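Long-range contacts in MFP2b (Ascaris suum, PDB 2BJR), which probably enhances the polymerization of major sperm protein that drives the amoeboid motility of nematode sperm, and binds a zinc ion: residues A[209-214]-A[270-275]; A[280-285]-A[357-362]. All coordinates share one frame; numbering follows the deposited sequence.

Contact 1: A[209-214]-A[270-275]; sequences TPVRAL and QILYEL
Residues 209-211 pass alongside 271-274 of strand 268-274 in the opposite direction, Pro-210 and Tyr-273 nearest at 4.6 Å between their CA atoms, while 212-214 turn away; one direct backbone hydrogen bond joins the two segments, from Glu-274 N to Thr-209 O (2.9 Å). The bond is nearly straight (166° at the hydrogen) and meets the carbonyl almost along its C=O axis; the same oxygen also receives a CA-H...O contact from Tyr-273. Pro-210 has no N-H to offer, but Pro-210 CA lies 3.3 Å from Leu-272 O in a second contact of this kind. Farther on the chains separate, and a water takes the place of a direct bond: it accepts from Val-211 N and donates to Leu-272 O. Another water links Thr-209 N to Glu-274 O, and a third donates to both Pro-210 O and Glu-274 OE1. Val-211 carries the apolar contact. Val-211 CG2, anti to the carbonyl carbon, reaches 3.8 Å from Leu-272 CG, the Val-211 and Leu-272 side chains crossing obliquely; the same methyl approaches Glu-274 CB. Pro-210 CB touches Ile-271 CG2 at 4.1 Å. The Tyr-273 ring lays one face under the backbone of Thr-209, whose N sits 3.8 Å above the ring plane, offset toward the rim. Strand 268-274 is also paired with strands 194-199 and 229-235, and segment 209-214 bonds onward to 229-235 through Val-211 with Val-230; Val-211 and Leu-272 both rest on Tyr-284 of strand 282-288.

Contact 2: A[280-285]-A[357-362]; sequences RGFDYD and LCRKAK
Strands 282-285 and 357-361 pair antiparallel in regular register, hydrogen-bonded at Asp-283 with Lys-360 and at Asp-285 with Cys-358, and Lys-362 N extends the pairing to Gly-281 O. The side chain of Lys-362 then turns back over the partner segment. Lys-362 CB packs on Gly-281 O (3.6 Å), CG approaches Asp-283 OD2, Lys-362 CD lies 3.5 Å from Arg-280 O and Lys-362 CE passes 4.1 Å from Arg-280 CG. A bend at the last torsion (chi4 -66°) brings Lys-362 NZ into a salt bridge with Asp-283, 2.9 Å from OD1 and 2.8 Å from OD2, on their syn lone pairs. Arg-280 NE and NH2 both grip Asp-283 OD1 side-on from its anti side, completing a three-residue salt-bridge network; Arg-280 NH1 bonds Leu-275 O. On the face shared by Phe-282, Tyr-284 and Arg-359, the Arg-359 guanidinium stands steeply (planes 74° apart) over Phe-282 in a cation-pi contact, Arg-359 NH1 3.6 Å above the Phe-282 ring plane and over its centre; NH1 also bonds Thr-191 O. One carboxylate shared by two cations would probably stay ionised; Glu-277, which also pairs with Lys-362 NZ, probably helps balance the positive charges of Arg-280 and Lys-362.

How the contacts relate
Both contacts set antiparallel chains side by side in the C-terminal half of the protein, but they belong to different beta-sheets: contact 1 brings the short strand 209-210 against strand 268-274, contact 2 joins strands 282-288 and 355-361. Both are partly buried, with contact 1 nearer the centre of the chain. Contact 1 has one direct backbone bond and several water bridges; contact 2 has five direct backbone bonds, salt bridges and a cation-pi contact. Their centres are 12 Å apart and they meet: Leu-272 CD2 packs on Leu-357 CD2 at 3.5 Å, a buried apolar seam, while Arg-280 NH1 probably bonds Leu-275 O at 2.8 Å, tying the salt-bridge network to Leu-275 of contact 1.

Contact 1: A[209-214]-A[270-275]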
loop_
_atom_site.group_PDB
_atom_site.type_symbol
_atom_site.label_atom_id
_atom_site.label_comp_id
_atom_site.label_asym_id
_atom_site.label_seq_id
_atom_site.Cartn_x
_atom_site.Cartn_y
_atom_site.Cartn_z
ATOM N N THR A 209 -11.308 -9.580 -3.169
ATOM C CA THR A 209 -11.004 -10.954 -3.498
ATOM C C THR A 209 -9.505 -11.149 -3.372
ATOM O O THR A 209 -8.781 -10.678 -4.221
ATOM C CB THR A 209 -11.431 -11.213 -4.940
ATOM O OG1 THR A 209 -12.862 -11.000 -5.094
ATOM C CG2 THR A 209 -11.233 -12.682 -5.316
ATOM N N PRO A 210 -9.051 -11.827 -2.330
ATOM C CA PRO A 210 -7.610 -12.097 -2.165
ATOM C C PRO A 210 -7.129 -13.067 -3.254
ATOM O O PRO A 210 -7.951 -13.757 -3.885
ATOM C CB PRO A 210 -7.497 -12.725 -0.776
ATOM C CG PRO A 210 -8.888 -12.863 -0.261
ATOM C CD PRO A 210 -9.858 -12.355 -1.214
ATOM N N VAL A 211 -5.825 -13.070 -3.498
ATOM C CA VAL A 211 -5.218 -13.784 -4.579
ATOM C C VAL A 211 -4.602 -15.061 -4.050
ATOM O O VAL A 211 -3.622 -15.040 -3.270
ATOM C CB VAL A 211 -4.174 -12.900 -5.301
ATOM C CG1 VAL A 211 -3.450 -13.713 -6.360
ATOM C CG2 VAL A 211 -4.848 -11.615 -5.923
ATOM N N ARG A 212 -5.163 -16.201 -4.494
ATOM C CA ARG A 212 -4.790 -17.494 -3.945
ATOM C C ARG A 212 -3.595 -18.100 -4.663
ATOM O O ARG A 212 -3.502 -18.006 -5.877
ATOM C CB ARG A 212 -5.955 -18.477 -4.078
ATOM C CG ARG A 212 -5.678 -19.810 -3.365
ATOM C CD ARG A 212 -6.944 -20.591 -3.014
ATOM N NE ARG A 212 -7.829 -20.756 -4.170
ATOM C CZ ARG A 212 -8.796 -21.687 -4.289
ATOM N NH1 ARG A 212 -8.963 -22.616 -3.385
ATOM N NH2 ARG A 212 -9.588 -21.689 -5.351
ATOM N N ALA A 213 -2.665 -18.666 -3.912
ATOM C CA ALA A 213 -1.509 -19.320 -4.429
ATOM C C ALA A 213 -1.941 -20.313 -5.519
ATOM O O ALA A 213 -2.754 -21.195 -5.227
ATOM C CB ALA A 213 -0.794 -20.022 -3.354
ATOM N N LEU A 214 -1.391 -20.139 -6.737
ATOM C CA LEU A 214 -1.631 -21.006 -7.892
ATOM C C LEU A 214 -3.090 -21.037 -8.358
ATOM O O LEU A 214 -3.475 -21.874 -9.211
ATOM C CB LEU A 214 -1.140 -22.448 -7.619
ATOM C CG LEU A 214 0.307 -22.713 -7.251
ATOM C CD1 LEU A 214 0.679 -24.196 -7.199
ATOM C CD2 LEU A 214 1.203 -21.946 -8.225
ATOM N N GLN A 270 -0.630 -5.944 4.200
ATOM C CA GLN A 270 -1.376 -5.516 3.013
ATOM C C GLN A 270 -1.781 -6.778 2.249
ATOM O O GLN A 270 -0.952 -7.657 2.013
ATOM C CB GLN A 270 -0.566 -4.580 2.163
ATOM C CG GLN A 270 -0.226 -3.272 2.902
ATOM C CD GLN A 270 0.635 -2.336 2.056
ATOM O OE1 GLN A 270 0.474 -2.293 0.861
ATOM N NE2 GLN A 270 1.495 -1.533 2.702
ATOM N N ILE A 271 -3.043 -6.850 1.894
ATOM C CA ILE A 271 -3.550 -8.006 1.187
ATOM C C ILE A 271 -3.807 -7.655 -0.264
ATOM O O ILE A 271 -4.498 -6.675 -0.584
ATOM C CB ILE A 271 -4.819 -8.531 1.846
ATOM C CG1 ILE A 271 -4.536 -9.026 3.293
ATOM C CG2 ILE A 271 -5.426 -9.668 0.980
ATOM C CD1 ILE A 271 -5.746 -9.494 4.097
ATOM N N LEU A 272 -3.283 -8.495 -1.170
ATOM C CA LEU A 272 -3.456 -8.252 -2.596
ATOM C C LEU A 272 -4.892 -8.660 -3.018
ATOM O O LEU A 272 -5.372 -9.710 -2.609
ATOM C CB LEU A 272 -2.398 -9.042 -3.419
ATOM C CG LEU A 272 -2.445 -8.822 -4.916
ATOM C CD1 LEU A 272 -2.129 -7.422 -5.256
ATOM C CD2 LEU A 272 -1.473 -9.732 -5.603
ATOM N N TYR A 273 -5.547 -7.803 -3.796
ATOM C CA TYR A 273 -6.887 -8.054 -4.289
ATOM C C TYR A 273 -6.897 -8.145 -5.805
ATOM O O TYR A 273 -6.196 -7.395 -6.484
ATOM C CB TYR A 273 -7.823 -6.914 -3.920
ATOM C CG TYR A 273 -8.425 -6.918 -2.538
ATOM C CD1 TYR A 273 -8.218 -7.934 -1.628
ATOM C CD2 TYR A 273 -9.239 -5.861 -2.157
ATOM C CE1 TYR A 273 -8.828 -7.908 -0.362
ATOM C CE2 TYR A 273 -9.857 -5.827 -0.902
ATOM C CZ TYR A 273 -9.654 -6.848 -0.016
ATOM O OH TYR A 273 -10.270 -6.788 1.214
ATOM N N GLU A 274 -7.713 -9.060 -6.315
ATOM C CA GLU A 274 -8.000 -9.149 -7.737
ATOM C C GLU A 274 -9.237 -8.308 -7.956
ATOM O O GLU A 274 -10.326 -8.592 -7.392
ATOM C CB GLU A 274 -8.275 -10.611 -8.127
ATOM C CG GLU A 274 -8.568 -10.842 -9.595
ATOM C CD GLU A 274 -8.564 -12.337 -9.885
ATOM O OE1 GLU A 274 -9.432 -13.029 -9.321
ATOM O OE2 GLU A 274 -7.663 -12.814 -10.621
ATOM N N LEU A 275 -9.069 -7.279 -8.765
ATOM C CA LEU A 275 -10.140 -6.372 -9.066
ATOM C C LEU A 275 -11.186 -7.020 -9.963
ATOM O O LEU A 275 -10.895 -7.988 -10.625
ATOM C CB LEU A 275 -9.573 -5.177 -9.770
ATOM C CG LEU A 275 -8.664 -4.382 -8.839
ATOM C CD1 LEU A 275 -7.960 -3.341 -9.642
ATOM C CD2 LEU A 275 -9.504 -3.774 -7.698
HETATM O O HOH W 1 -11.408 -7.564 -5.151
HETATM O O HOH W 2 -12.416 -9.937 -8.385
HETATM O O HOH W 3 -8.251 -14.085 -6.991
HETATM O O HOH W 4 -4.250 -11.917 -1.435
#

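Contact 2: A[280-285]-A[357-362]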
loop_
_atom_site.group_PDB
_atom_site.type_symbol
_atom_site.label_atom_id
_atom_site.label_comp_id
_atom_site.label_asym_id
_atom_site.label_seq_id
_atom_site.Cartn_x
_atom_site.Cartn_y
_atom_site.Cartn_z
ATOM N N ARG A 280 -10.286 -3.632 -14.360
ATOM C CA ARG A 280 -8.855 -3.857 -14.293
ATOM C C ARG A 280 -8.193 -3.833 -15.657
ATOM O O ARG A 280 -8.803 -4.227 -16.658
ATOM C CB ARG A 280 -8.540 -5.161 -13.595
ATOM C CG ARG A 280 -8.914 -6.403 -14.291
ATOM C CD ARG A 280 -8.804 -7.609 -13.401
ATOM N NE ARG A 280 -8.920 -8.880 -14.142
ATOM C CZ ARG A 280 -9.649 -9.916 -13.765
ATOM N NH1 ARG A 280 -10.355 -9.905 -12.648
ATOM N NH2 ARG A 280 -9.664 -11.002 -14.518
ATOM N N GLY A 281 -6.946 -3.396 -15.686
ATOM C CA GLY A 281 -6.215 -3.262 -16.914
ATOM C C GLY A 281 -5.221 -4.385 -17.107
ATOM O O GLY A 281 -4.381 -4.283 -17.955
ATOM N N PHE A 282 -5.292 -5.412 -16.269
ATOM C CA PHE A 282 -4.354 -6.524 -16.282
ATOM C C PHE A 282 -4.992 -7.765 -15.651
ATOM O O PHE A 282 -5.956 -7.646 -14.877
ATOM C CB PHE A 282 -3.070 -6.125 -15.533
ATOM C CG PHE A 282 -3.322 -5.725 -14.111
ATOM C CD1 PHE A 282 -3.327 -6.671 -13.099
ATOM C CD2 PHE A 282 -3.598 -4.399 -13.804
ATOM C CE1 PHE A 282 -3.601 -6.291 -11.778
ATOM C CE2 PHE A 282 -3.866 -4.015 -12.496
ATOM C CZ PHE A 282 -3.869 -4.968 -11.494
ATOM N N ASP A 283 -4.467 -8.946 -15.985
ATOM C CA ASP A 283 -4.868 -10.183 -15.382
ATOM C C ASP A 283 -3.700 -10.874 -14.685
ATOM O O ASP A 283 -2.560 -10.770 -15.120
ATOM C CB ASP A 283 -5.413 -11.155 -16.469
ATOM C CG ASP A 283 -6.575 -10.528 -17.243
ATOM O OD1 ASP A 283 -7.574 -10.161 -16.584
ATOM O OD2 ASP A 283 -6.522 -10.272 -18.469
ATOM N N TYR A 284 -4.006 -11.645 -13.649
ATOM C CA TYR A 284 -2.994 -12.385 -12.910
ATOM C C TYR A 284 -2.942 -13.835 -13.370
ATOM O O TYR A 284 -3.978 -14.410 -13.710
ATOM C CB TYR A 284 -3.325 -12.427 -11.411
ATOM C CG TYR A 284 -3.124 -11.124 -10.679
ATOM C CD1 TYR A 284 -4.144 -10.564 -9.950
ATOM C CD2 TYR A 284 -1.904 -10.466 -10.715
ATOM C CE1 TYR A 284 -3.965 -9.372 -9.213
ATOM C CE2 TYR A 284 -1.742 -9.246 -10.064
ATOM C CZ TYR A 284 -2.755 -8.718 -9.298
ATOM O OH TYR A 284 -2.548 -7.504 -8.633
ATOM N N ASP A 285 -1.762 -14.426 -13.275
ATOM C CA ASP A 285 -1.563 -15.859 -13.397
ATOM C C ASP A 285 -0.229 -16.221 -12.776
ATOM O O ASP A 285 0.640 -15.370 -12.651
ATOM C CB ASP A 285 -1.479 -16.213 -14.879
ATOM C CG ASP A 285 -1.725 -17.685 -15.150
ATOM O OD1 ASP A 285 -2.147 -18.465 -14.242
ATOM O OD2 ASP A 285 -1.498 -18.086 -16.303
ATOM N N LEU A 357 3.920 -15.101 -9.114
ATOM C CA LEU A 357 2.685 -14.393 -9.479
ATOM C C LEU A 357 3.061 -13.294 -10.472
ATOM O O LEU A 357 3.896 -12.438 -10.164
ATOM C CB LEU A 357 1.990 -13.767 -8.244
ATOM C CG LEU A 357 0.740 -12.957 -8.652
ATOM C CD1 LEU A 357 -0.318 -13.895 -9.279
ATOM C CD2 LEU A 357 0.172 -12.180 -7.514
ATOM N N CYS A 358 2.487 -13.361 -11.665
ATOM C CA CYS A 358 2.693 -12.383 -12.710
ATOM C C CYS A 358 1.369 -11.795 -13.140
ATOM O O CYS A 358 0.275 -12.277 -12.750
ATOM C CB CYS A 358 3.337 -13.027 -13.938
ATOM S SG CYS A 358 4.942 -13.784 -13.598
ATOM N N ARG A 359 1.495 -10.700 -13.879
ATOM C CA ARG A 359 0.371 -10.061 -14.491
ATOM C C ARG A 359 0.729 -9.619 -15.915
ATOM O O ARG A 359 1.880 -9.394 -16.252
ATOM C CB ARG A 359 -0.102 -8.846 -13.682
ATOM C CG ARG A 359 0.920 -7.812 -13.400
ATOM C CD ARG A 359 0.359 -6.625 -12.638
ATOM N NE ARG A 359 1.313 -5.551 -12.505
ATOM C CZ ARG A 359 0.978 -4.293 -12.281
ATOM N NH1 ARG A 359 -0.297 -3.946 -12.049
ATOM N NH2 ARG A 359 1.914 -3.381 -12.299
ATOM N N LYS A 360 -0.315 -9.477 -16.718
ATOM C CA LYS A 360 -0.192 -9.154 -18.139
ATOM C C LYS A 360 -1.201 -8.092 -18.449
ATOM O O LYS A 360 -2.388 -8.279 -18.179
ATOM C CB LYS A 360 -0.531 -10.371 -19.005
ATOM C CG LYS A 360 -0.530 -10.031 -20.529
ATOM C CD LYS A 360 -0.342 -11.298 -21.406
ATOM C CE LYS A 360 -0.226 -10.913 -22.939
ATOM N NZ LYS A 360 0.554 -11.920 -23.759
ATOM N N ALA A 361 -0.739 -7.033 -19.080
ATOM C CA ALA A 361 -1.600 -5.942 -19.461
ATOM C C ALA A 361 -2.621 -6.399 -20.510
ATOM O O ALA A 361 -2.289 -7.143 -21.445
ATOM C CB ALA A 361 -0.809 -4.827 -20.031
ATOM N N LYS A 362 -3.833 -5.922 -20.329
ATOM C CA LYS A 362 -4.887 -6.044 -21.326
ATOM C C LYS A 362 -4.622 -5.095 -22.503
ATOM O O LYS A 362 -3.916 -4.070 -22.385
ATOM C CB LYS A 362 -6.240 -5.720 -20.699
ATOM C CG LYS A 362 -6.767 -6.804 -19.772
ATOM C CD LYS A 362 -8.200 -6.510 -19.279
ATOM C CE LYS A 362 -8.725 -7.517 -18.249
ATOM N NZ LYS A 362 -8.922 -8.915 -18.805
HETATM O O HOH W 5 -4.068 -9.861 -19.765
#